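Local coordinates for protein serine protease pet (Escherichia coli, PDB 4OM9) that probably cleaves host proteins such as alpha-fodrin as a secreted autotransporter serine protease carried on a long beta-helical stalk, at residues 126-129 and 130-134. Numbering follows the deposited sequence.
Sequences NNQN and IIDRY
The N-cap and first turns of helix 127-134, in the serine protease part of the passenger domain, link Asn126–Asn129 to Ile130–Arg133 through successive i-to-i+4 backbone bonds. Ile130 N donates to Asn126 O (3.2 Å), Ile131 N to Asn127 O (3.0 Å), Asp132 N to Gln128 O (3.0 Å) and Arg133 N to Asn129 O (3.0 Å), the regular alpha-helical pattern. Ahead of them Asn126 is the N-cap: its amide turns back over the helix start, and within 126-129 OD1 accepts from Asn129 N at 2.9 Å, the donor lying almost in line with the side-chain C=O (174°). Gln128 and Asp132, four residues apart, also pair through their side chains. Gln128 leaves with CG anti to its backbone N (chi1 -170°) and then bends at chi2, bringing NE2 to Asp132 OD2 at 3.1 Å; the N-H...O angle of 143° marks this bond as weak. Ile131 lays CG1 and CD1 against Asn127 O, CD1 at 3.2 Å, while the side chain of Asn127 is held by Arg182. Farther on, Arg133 bridges to Asp216, tying the helix to strand 211-216. Capping thus satisfies an amide at the helix start that has only a weak backbone bond to Asn126 O, whereas the Gln128–Asp132 pair is at most a marginal tie, its weak bond set against the closeness of Asp132 OD2 to Gln128 O (3.1 Å), two acceptors.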
# COMPACT_ATOMS: atom_id res chain seq x y z
N ASN A 126 -16.88 -26.97 34.12
CA ASN A 126 -16.03 -28.12 34.41
C ASN A 126 -14.87 -28.21 33.41
O ASN A 126 -14.91 -27.60 32.33
CB ASN A 126 -16.84 -29.43 34.44
CG ASN A 126 -17.53 -29.75 33.12
OD1 ASN A 126 -16.97 -29.57 32.04
ND2 ASN A 126 -18.76 -30.24 33.21
N ASN A 127 -13.85 -28.98 33.77
CA ASN A 127 -12.63 -29.09 32.99
C ASN A 127 -12.84 -29.47 31.52
O ASN A 127 -12.22 -28.87 30.63
CB ASN A 127 -11.69 -30.09 33.65
CG ASN A 127 -10.94 -29.49 34.81
OD1 ASN A 127 -11.30 -28.44 35.31
ND2 ASN A 127 -9.87 -30.16 35.23
N GLN A 128 -13.72 -30.43 31.26
CA GLN A 128 -13.96 -30.84 29.89
C GLN A 128 -14.57 -29.71 29.03
O GLN A 128 -14.20 -29.56 27.86
CB GLN A 128 -14.85 -32.08 29.84
CG GLN A 128 -14.94 -32.72 28.45
CD GLN A 128 -13.59 -33.16 27.90
OE1 GLN A 128 -13.00 -34.16 28.34
NE2 GLN A 128 -13.10 -32.41 26.90
N ASN A 129 -15.47 -28.93 29.61
CA ASN A 129 -16.13 -27.83 28.89
C ASN A 129 -15.13 -26.74 28.51
O ASN A 129 -15.17 -26.21 27.40
CB ASN A 129 -17.25 -27.23 29.74
CG ASN A 129 -18.60 -27.91 29.50
OD1 ASN A 129 -18.69 -28.94 28.83
ND2 ASN A 129 -19.65 -27.33 30.06
N ILE A 130 -14.24 -26.43 29.43
CA ILE A 130 -13.21 -25.43 29.20
C ILE A 130 -12.21 -25.90 28.13
O ILE A 130 -11.78 -25.12 27.27
CB ILE A 130 -12.49 -25.10 30.53
CG1 ILE A 130 -13.52 -24.57 31.54
CG2 ILE A 130 -11.39 -24.09 30.32
CD1 ILE A 130 -12.91 -24.10 32.84
N ILE A 131 -11.88 -27.19 28.17
CA ILE A 131 -10.97 -27.78 27.20
C ILE A 131 -11.57 -27.71 25.80
O ILE A 131 -10.91 -27.28 24.86
CB ILE A 131 -10.64 -29.24 27.56
CG1 ILE A 131 -9.77 -29.28 28.83
CG2 ILE A 131 -9.94 -29.94 26.38
CD1 ILE A 131 -9.78 -30.61 29.53
N ASP A 132 -12.84 -28.09 25.67
CA ASP A 132 -13.52 -28.06 24.39
C ASP A 132 -13.73 -26.62 23.86
O ASP A 132 -13.67 -26.40 22.65
CB ASP A 132 -14.85 -28.81 24.49
CG ASP A 132 -14.66 -30.33 24.64
OD1 ASP A 132 -13.70 -30.88 24.05
OD2 ASP A 132 -15.45 -30.99 25.36
N ARG A 133 -13.94 -25.65 24.75
CA ARG A 133 -14.16 -24.27 24.33
C ARG A 133 -12.86 -23.55 23.96
O ARG A 133 -12.84 -22.72 23.05
CB ARG A 133 -14.88 -23.46 25.43
CG ARG A 133 -15.05 -21.98 25.07
CD ARG A 133 -16.04 -21.25 25.97
NE ARG A 133 -17.37 -21.84 25.95
CZ ARG A 133 -18.25 -21.66 24.97
NH1 ARG A 133 -17.93 -20.92 23.92
NH2 ARG A 133 -19.44 -22.24 25.04
N TYR A 134 -11.77 -23.86 24.65
CA TYR A 134 -10.53 -23.13 24.44
C TYR A 134 -9.35 -23.98 23.99
O TYR A 134 -8.22 -23.48 23.87
CB TYR A 134 -10.15 -22.38 25.71
CG TYR A 134 -11.20 -21.44 26.22
CD1 TYR A 134 -11.37 -20.17 25.66
CD2 TYR A 134 -12.04 -21.80 27.25
CE1 TYR A 134 -12.32 -19.31 26.15
CE2 TYR A 134 -12.98 -20.96 27.72
CZ TYR A 134 -13.13 -19.72 27.17
OH TYR A 134 -14.11 -18.90 27.69